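Local coordinates for Lmo0131 protein (PDB 4Q6J) that is of unknown function but carries an EAL domain, a TIM-barrel family generally assigned cyclic di-GMP-specific phosphodiesterase activity, which it may share, at residues 79-84 with 120-125; 111-116 with 146-151; 140-145 with 168-173. One frame throughout, in Å; residues are numbered along the deposited sequence.

Interaction 1. Residues 79-84 with 120-125; sequences KQINQL and ECLEIE. With EDO (1,2-ethanediol), chain N.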
# COMPACT_ATOMS: atom_id res chain seq x y z
N LYS B 79 -26.46 -11.18 20.45
CA LYS B 79 -27.11 -11.29 21.75
C LYS B 79 -27.63 -9.93 22.20
O LYS B 79 -28.75 -9.80 22.67
CB LYS B 79 -26.11 -11.84 22.76
CG LYS B 79 -25.78 -13.29 22.55
CD LYS B 79 -24.45 -13.64 23.22
CE LYS B 79 -24.19 -15.13 23.30
NZ LYS B 79 -24.77 -15.84 22.15
N GLN B 80 -26.79 -8.91 22.06
CA GLN B 80 -27.16 -7.56 22.47
C GLN B 80 -28.37 -6.96 21.72
O GLN B 80 -29.19 -6.26 22.31
CB GLN B 80 -25.96 -6.64 22.33
CG GLN B 80 -26.14 -5.31 23.05
CD GLN B 80 -26.54 -5.47 24.50
OE1 GLN B 80 -27.71 -5.34 24.86
NE2 GLN B 80 -25.57 -5.76 25.34
N ILE B 81 -28.44 -7.21 20.42
CA ILE B 81 -29.55 -6.75 19.60
C ILE B 81 -30.81 -7.45 20.07
O ILE B 81 -31.85 -6.81 20.25
CB ILE B 81 -29.31 -7.08 18.14
CG1 ILE B 81 -28.17 -6.24 17.58
CG2 ILE B 81 -30.55 -6.85 17.32
CD1 ILE B 81 -27.67 -6.76 16.25
N ASN B 82 -30.71 -8.77 20.28
CA ASN B 82 -31.84 -9.56 20.77
C ASN B 82 -32.38 -9.01 22.06
O ASN B 82 -33.58 -8.91 22.23
CB ASN B 82 -31.49 -11.04 20.96
CG ASN B 82 -31.32 -11.77 19.65
OD1 ASN B 82 -31.74 -11.31 18.59
ND2 ASN B 82 -30.71 -12.93 19.73
N GLN B 83 -31.48 -8.65 22.97
CA GLN B 83 -31.90 -8.07 24.24
C GLN B 83 -32.70 -6.76 24.10
O GLN B 83 -33.62 -6.53 24.86
CB GLN B 83 -30.72 -7.88 25.20
CG GLN B 83 -31.14 -7.58 26.62
CD GLN B 83 -31.14 -6.09 26.97
OE1 GLN B 83 -31.56 -5.70 28.07
NE2 GLN B 83 -30.65 -5.27 26.06
N LEU B 84 -32.36 -5.92 23.14
CA LEU B 84 -32.93 -4.58 23.05
C LEU B 84 -34.24 -4.57 22.30
O LEU B 84 -34.72 -3.52 21.91
CB LEU B 84 -31.95 -3.59 22.41
CG LEU B 84 -30.73 -3.33 23.31
CD1 LEU B 84 -29.60 -2.67 22.55
CD2 LEU B 84 -31.12 -2.50 24.50
N GLU B 120 -32.99 -6.98 10.82
CA GLU B 120 -33.00 -5.60 10.36
C GLU B 120 -32.22 -4.63 11.30
O GLU B 120 -31.92 -3.49 10.92
CB GLU B 120 -34.44 -5.11 10.14
CG GLU B 120 -35.20 -4.64 11.37
CD GLU B 120 -35.82 -5.76 12.20
OE1 GLU B 120 -35.71 -6.93 11.80
OE2 GLU B 120 -36.41 -5.48 13.27
N CYS B 121 -31.89 -5.09 12.50
CA CYS B 121 -31.17 -4.28 13.47
C CYS B 121 -29.67 -4.58 13.50
O CYS B 121 -28.97 -4.06 14.34
CB CYS B 121 -31.75 -4.50 14.84
SG CYS B 121 -33.43 -3.92 14.94
N LEU B 122 -29.20 -5.43 12.60
CA LEU B 122 -27.75 -5.63 12.45
C LEU B 122 -27.27 -4.87 11.23
O LEU B 122 -27.93 -4.86 10.21
CB LEU B 122 -27.33 -7.10 12.34
CG LEU B 122 -25.83 -7.42 12.15
CD1 LEU B 122 -25.13 -7.41 13.48
CD2 LEU B 122 -25.68 -8.76 11.48
N GLU B 123 -26.09 -4.26 11.39
CA GLU B 123 -25.37 -3.58 10.32
C GLU B 123 -23.95 -4.18 10.22
O GLU B 123 -23.24 -4.25 11.20
CB GLU B 123 -25.32 -2.09 10.62
CG GLU B 123 -24.38 -1.30 9.75
CD GLU B 123 -24.40 0.20 10.11
OE1 GLU B 123 -25.52 0.72 10.33
OE2 GLU B 123 -23.34 0.85 10.20
N ILE B 124 -23.60 -4.66 9.03
CA ILE B 124 -22.22 -5.03 8.74
C ILE B 124 -21.52 -3.79 8.23
O ILE B 124 -21.91 -3.24 7.22
CB ILE B 124 -22.13 -6.11 7.66
CG1 ILE B 124 -22.64 -7.45 8.19
CG2 ILE B 124 -20.70 -6.25 7.14
CD1 ILE B 124 -22.68 -8.55 7.15
N GLU B 125 -20.51 -3.35 8.97
CA GLU B 125 -19.71 -2.20 8.60
C GLU B 125 -18.38 -2.66 8.02
O GLU B 125 -17.56 -3.27 8.71
CB GLU B 125 -19.48 -1.28 9.80
CG GLU B 125 -18.44 -0.24 9.48
CD GLU B 125 -18.23 0.76 10.58
OE1 GLU B 125 -19.04 0.85 11.50
OE2 GLU B 125 -17.23 1.50 10.53
C1 EDO N . -26.73 4.08 10.28
O1 EDO N . -25.55 3.32 10.58
C2 EDO N . -27.55 4.35 11.54
O2 EDO N . -26.85 5.25 12.40

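Interaction 2. Residues 111-116 with 146-151; sequences YVKEHL and KDLGVK. With EDO (1,2-ethanediol), chain O.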
# COMPACT_ATOMS: atom_id res chain seq x y z
N TYR B 111 -25.15 -18.31 11.01
CA TYR B 111 -25.23 -17.91 12.39
C TYR B 111 -26.30 -16.81 12.60
O TYR B 111 -27.07 -16.85 13.56
CB TYR B 111 -23.86 -17.45 12.90
CG TYR B 111 -23.87 -17.26 14.39
CD1 TYR B 111 -24.29 -16.06 14.94
CD2 TYR B 111 -23.52 -18.28 15.24
CE1 TYR B 111 -24.35 -15.88 16.28
CE2 TYR B 111 -23.56 -18.12 16.59
CZ TYR B 111 -23.99 -16.92 17.12
OH TYR B 111 -24.04 -16.75 18.47
N VAL B 112 -26.35 -15.83 11.71
CA VAL B 112 -27.40 -14.81 11.75
C VAL B 112 -28.80 -15.41 11.62
O VAL B 112 -29.68 -15.16 12.43
CB VAL B 112 -27.17 -13.72 10.66
CG1 VAL B 112 -28.38 -12.82 10.55
CG2 VAL B 112 -25.94 -12.90 11.01
N LYS B 113 -29.01 -16.26 10.64
CA LYS B 113 -30.34 -16.82 10.41
C LYS B 113 -30.80 -17.60 11.64
O LYS B 113 -31.95 -17.56 12.02
CB LYS B 113 -30.31 -17.72 9.17
CG LYS B 113 -31.64 -18.34 8.81
CD LYS B 113 -31.56 -19.12 7.52
CE LYS B 113 -32.92 -19.13 6.84
NZ LYS B 113 -32.87 -19.73 5.49
N GLU B 114 -29.91 -18.39 12.23
CA GLU B 114 -30.21 -19.17 13.42
C GLU B 114 -30.44 -18.38 14.71
O GLU B 114 -31.22 -18.76 15.55
CB GLU B 114 -29.12 -20.23 13.63
CG GLU B 114 -29.26 -21.02 14.92
CD GLU B 114 -28.12 -21.99 15.15
OE1 GLU B 114 -27.00 -21.75 14.68
OE2 GLU B 114 -28.34 -23.00 15.83
N HIS B 115 -29.68 -17.30 14.88
CA HIS B 115 -29.60 -16.66 16.19
C HIS B 115 -30.21 -15.25 16.32
O HIS B 115 -30.63 -14.86 17.40
CB HIS B 115 -28.12 -16.55 16.62
CG HIS B 115 -27.42 -17.86 16.76
ND1 HIS B 115 -27.23 -18.48 17.97
CD2 HIS B 115 -26.84 -18.67 15.83
CE1 HIS B 115 -26.58 -19.62 17.79
NE2 HIS B 115 -26.34 -19.76 16.50
N LEU B 116 -30.19 -14.47 15.25
CA LEU B 116 -30.55 -13.08 15.39
C LEU B 116 -32.04 -12.96 15.19
O LEU B 116 -32.56 -13.34 14.16
CB LEU B 116 -29.79 -12.21 14.41
CG LEU B 116 -30.14 -10.73 14.45
CD1 LEU B 116 -30.03 -10.17 15.85
CD2 LEU B 116 -29.22 -10.00 13.49
N LYS B 146 -27.94 -9.61 3.13
CA LYS B 146 -28.97 -8.59 2.96
C LYS B 146 -30.35 -9.24 2.73
O LYS B 146 -31.36 -8.67 3.09
CB LYS B 146 -28.64 -7.64 1.81
CG LYS B 146 -27.45 -6.73 2.11
CD LYS B 146 -27.32 -5.57 1.15
CE LYS B 146 -28.38 -4.52 1.46
NZ LYS B 146 -28.15 -3.24 0.74
N ASP B 147 -30.37 -10.44 2.15
CA ASP B 147 -31.61 -11.17 1.93
C ASP B 147 -32.33 -11.49 3.23
O ASP B 147 -33.50 -11.82 3.21
CB ASP B 147 -31.38 -12.49 1.19
CG ASP B 147 -30.95 -12.30 -0.29
OD1 ASP B 147 -31.19 -11.23 -0.88
OD2 ASP B 147 -30.38 -13.26 -0.86
N LEU B 148 -31.63 -11.39 4.36
CA LEU B 148 -32.22 -11.67 5.65
C LEU B 148 -32.77 -10.40 6.32
O LEU B 148 -33.55 -10.46 7.27
CB LEU B 148 -31.20 -12.37 6.56
CG LEU B 148 -30.63 -13.72 6.07
CD1 LEU B 148 -29.37 -14.12 6.84
CD2 LEU B 148 -31.70 -14.83 6.10
N GLY B 149 -32.35 -9.24 5.83
CA GLY B 149 -32.83 -7.98 6.37
C GLY B 149 -31.72 -7.10 6.89
O GLY B 149 -31.94 -5.93 7.17
N VAL B 150 -30.53 -7.69 7.02
CA VAL B 150 -29.30 -7.03 7.49
C VAL B 150 -28.88 -5.84 6.62
O VAL B 150 -28.97 -5.89 5.38
CB VAL B 150 -28.16 -8.08 7.53
CG1 VAL B 150 -26.80 -7.48 7.93
CG2 VAL B 150 -28.53 -9.19 8.47
N LYS B 151 -28.43 -4.78 7.28
CA LYS B 151 -27.90 -3.60 6.58
C LYS B 151 -26.37 -3.65 6.40
O LYS B 151 -25.67 -4.40 7.09
CB LYS B 151 -28.31 -2.33 7.32
CG LYS B 151 -29.77 -2.23 7.50
CD LYS B 151 -30.42 -1.76 6.23
CE LYS B 151 -31.93 -1.56 6.41
NZ LYS B 151 -32.59 -0.98 5.17
C1 EDO O . -24.25 -22.22 14.17
O1 EDO O . -24.88 -21.89 15.40
C2 EDO O . -24.40 -21.07 13.20
O2 EDO O . -25.29 -21.42 12.17

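Interaction 3. Residues 140-145 with 168-173; sequences KNLRKI and RSLPID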
# COMPACT_ATOMS: atom_id res chain seq x y z
N LYS B 140 -21.88 -10.52 -3.90
CA LYS B 140 -22.70 -11.72 -3.63
C LYS B 140 -22.83 -12.16 -2.17
O LYS B 140 -23.90 -12.49 -1.72
CB LYS B 140 -22.19 -12.89 -4.47
CG LYS B 140 -23.07 -14.13 -4.41
CD LYS B 140 -23.04 -14.90 -5.71
CE LYS B 140 -24.26 -15.82 -5.85
NZ LYS B 140 -25.56 -15.09 -6.10
N ASN B 141 -21.71 -12.17 -1.45
CA ASN B 141 -21.67 -12.44 -0.02
C ASN B 141 -22.61 -11.54 0.76
O ASN B 141 -23.40 -12.01 1.57
CB ASN B 141 -20.23 -12.30 0.51
CG ASN B 141 -19.38 -13.46 0.15
OD1 ASN B 141 -19.89 -14.49 -0.25
ND2 ASN B 141 -18.08 -13.33 0.29
N LEU B 142 -22.51 -10.24 0.48
CA LEU B 142 -23.34 -9.23 1.10
C LEU B 142 -24.79 -9.44 0.72
O LEU B 142 -25.64 -9.45 1.59
CB LEU B 142 -22.87 -7.85 0.68
CG LEU B 142 -21.50 -7.53 1.27
CD1 LEU B 142 -20.90 -6.31 0.65
CD2 LEU B 142 -21.63 -7.37 2.76
N ARG B 143 -25.06 -9.61 -0.56
CA ARG B 143 -26.44 -9.72 -1.03
C ARG B 143 -27.18 -10.84 -0.30
O ARG B 143 -28.36 -10.69 -0.00
CB ARG B 143 -26.54 -9.93 -2.55
CG ARG B 143 -26.09 -8.77 -3.46
CD ARG B 143 -26.68 -8.93 -4.88
NE ARG B 143 -25.89 -8.37 -5.99
CZ ARG B 143 -25.95 -7.11 -6.43
NH1 ARG B 143 -25.21 -6.73 -7.46
NH2 ARG B 143 -26.74 -6.22 -5.83
N LYS B 144 -26.48 -11.93 0.01
CA LYS B 144 -27.09 -13.06 0.71
C LYS B 144 -27.44 -12.75 2.13
O LYS B 144 -28.45 -13.23 2.65
CB LYS B 144 -26.17 -14.26 0.74
CG LYS B 144 -26.13 -14.98 -0.56
CD LYS B 144 -25.00 -15.97 -0.59
CE LYS B 144 -24.81 -16.50 -2.00
NZ LYS B 144 -23.88 -17.64 -2.02
N ILE B 145 -26.61 -11.95 2.79
CA ILE B 145 -26.92 -11.58 4.15
C ILE B 145 -28.00 -10.48 4.13
O ILE B 145 -28.88 -10.46 4.97
CB ILE B 145 -25.67 -11.17 4.95
CG1 ILE B 145 -24.74 -12.38 5.10
CG2 ILE B 145 -26.04 -10.70 6.33
CD1 ILE B 145 -23.65 -12.18 6.09
N ARG B 168 -19.97 2.02 -5.86
CA ARG B 168 -20.50 1.59 -7.14
C ARG B 168 -20.89 0.12 -7.15
O ARG B 168 -21.98 -0.23 -7.57
CB ARG B 168 -19.46 1.84 -8.22
CG ARG B 168 -19.78 1.18 -9.52
CD ARG B 168 -18.65 1.29 -10.51
NE ARG B 168 -19.12 0.97 -11.85
CZ ARG B 168 -18.46 1.22 -12.97
NH1 ARG B 168 -17.27 1.79 -12.95
NH2 ARG B 168 -19.00 0.89 -14.11
N SER B 169 -20.01 -0.75 -6.65
CA SER B 169 -20.15 -2.17 -6.89
C SER B 169 -20.51 -3.07 -5.69
O SER B 169 -20.56 -4.30 -5.82
CB SER B 169 -18.92 -2.69 -7.60
OG SER B 169 -18.62 -1.86 -8.71
N LEU B 170 -20.76 -2.48 -4.52
CA LEU B 170 -21.28 -3.23 -3.38
C LEU B 170 -22.68 -2.72 -3.00
O LEU B 170 -23.05 -1.61 -3.38
CB LEU B 170 -20.32 -3.11 -2.20
CG LEU B 170 -18.97 -3.78 -2.44
CD1 LEU B 170 -18.15 -3.61 -1.20
CD2 LEU B 170 -19.20 -5.22 -2.74
N PRO B 171 -23.47 -3.53 -2.28
CA PRO B 171 -24.84 -3.11 -1.98
C PRO B 171 -24.95 -2.29 -0.68
O PRO B 171 -25.61 -2.65 0.27
CB PRO B 171 -25.58 -4.44 -1.90
CG PRO B 171 -24.61 -5.33 -1.30
CD PRO B 171 -23.25 -4.93 -1.89
N ILE B 172 -24.29 -1.14 -0.68
CA ILE B 172 -24.15 -0.29 0.48
C ILE B 172 -25.45 0.46 0.84
O ILE B 172 -26.10 1.03 -0.03
CB ILE B 172 -23.01 0.73 0.26
CG1 ILE B 172 -21.73 0.04 -0.21
CG2 ILE B 172 -22.75 1.51 1.50
CD1 ILE B 172 -21.31 -1.07 0.68
N ASP B 173 -25.81 0.43 2.13
CA ASP B 173 -26.95 1.17 2.68
C ASP B 173 -26.51 2.47 3.36
O ASP B 173 -27.20 3.48 3.31
CB ASP B 173 -27.70 0.35 3.74
CG ASP B 173 -28.29 -0.93 3.19
OD1 ASP B 173 -29.13 -0.85 2.28
OD2 ASP B 173 -27.94 -2.00 3.70

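Interaction 1. Residues 79-84 with 120-125
Ile81 turns both its branches to residues 120-125: with chi1 at -69° the methyl CG2 lies anti to the backbone N and CG1 beside it, and an extended chi2 (166°) carries CD1 onward. Ile81 CG2 rests on the beta carbon of Cys121 (CG2 to CB 3.6 Å). Ile81 CD1 takes the other direction, lying 3.6 Å from Cys121 O and 3.8 Å from Leu122 CD1. Leu122 has its CG anti to the backbone N (179°), and its side chain crosses that of Ile81 at about a right angle. The contact is buried and apolar. In this EAL-type TIM barrel it lies where the C-terminal end of helix 66-83 meets the start of strand 122-127, beside the intervening parallel strand 89-95; Ile90 of that strand and Leu116 also touch Ile81. One residue on from Ile81, Asn82 hydrogen-bonds to His115 O and Lys117 N, tying the helix end to the chain leading into strand 122-127. Further along the strand, the extended Glu123 side chain takes its carboxylate elsewhere. Its OE1 accepts a 2.6 Å hydrogen bond from O1 of a 1,2-ethanediol, probably from the crystallisation liquor, while OE2 pairs with Ser153 OG.

Interaction 2. Residues 111-116 with 146-151
Leu148, the residue that reaches across to Val112 and Lys113, is followed at once by Gly149 with a positive phi of 121°, which ends helix 136-146 in a Schellman motif. Lys146 to Gly149 form a type I turn, with Gly149 N bonded to Lys146 O at 3.0 Å. The reversal places Leu148 and Val150, on either side of the glycine in sequence, towards the same helix. Val112 meets them with a single methyl: CG1, swung anti to the backbone N (chi1 170°), touches Leu148 CD1 at 4.1 Å and Val150 CG2 at 4.2 Å, the two directions being nearly perpendicular. Leu148 CD1 also lies 4.4 Å from Lys113 CB, so the root of the lysine extends the apolar patch to its exposed margin. These are ordinary van der Waals contacts, and the area buried is modest. Away from the patch, His115 leans on Tyr111 one turn earlier, its CD2 3.3 Å above the centre of the tyrosine ring. A 1,2-ethanediol lies beside this pair, though its modelled position is doubtful. Inward, Leu116 and Val150 both pack on Leu122 of strand 122-127, and Tyr111 meets Ile78 of helix 66-83; Lys151 begins strand 151-154, which its backbone bonds to Leu122 and Ile124 hold beside strand 122-127.

Interaction 3. Residues 140-145 with 168-173
Leu142 crosses the ring of Pro171 at a slant. In the TIM barrel of the EAL domain, this joins helix 136-146 to the link that follows helix 163-169 and leads into strand 174-177. The leucine spans one side of the proline: its CB approaches Pro171 CG at 3.6 Å, and its CD1 approaches Pro171 CD at 3.7 Å. Chi1 of -68° puts Leu142 CG beside the backbone N, and the extended chi2 carries CD1 beyond the ring to Leu170, where Leu142 CD1 meets Leu170 CD2 at 3.9 Å. Leu170 comes at Leu142 obliquely as well. Leu142 thus bridges two consecutive residues, the proline ring lying against both CB and CD1 and the Leu170 methyl against CD1. Both leucines are buried, and Ile126 of strand 122-127 lies against each. At the more exposed side of the contact, Arg143 contributes its aliphatic part, with Arg143 CG 4.3 Å from Pro171 CG. Its guanidinium lies obliquely near Pro171 CB, while NH1 forms a salt bridge with Asp139, one turn back along the same helix; Arg168 instead pairs with Asp188 of the second subunit. Beyond the proline, Lys146 draws the end of helix 136-146 to the link, its NZ bonding to Pro171 O and forming a salt bridge with Asp173. The bend that presents the ring is an inverse gamma turn centred on Pro171, in which Ile172 N makes a weak 3.0 Å hydrogen bond to Leu170 O.

In the fold
Interaction 1 is wholly buried and nearest the centre of the chain; interactions 2 and 3 are partly buried, each running from buried aliphatic groups to the stem of a surface lysine or arginine. All three rely on apolar contact between their segments, while polar bonds join interaction 2 to each of the others. Towards interaction 1 these are the backbone bonds of neighbouring parallel strands, since the loop of interaction 2 runs into the strand beside 122-127. Towards interaction 3 the tie is made by a lysine side chain at the end of helix 136-146, the helix on which both contacts draw. Of the three, interaction 3 borders a second subunit.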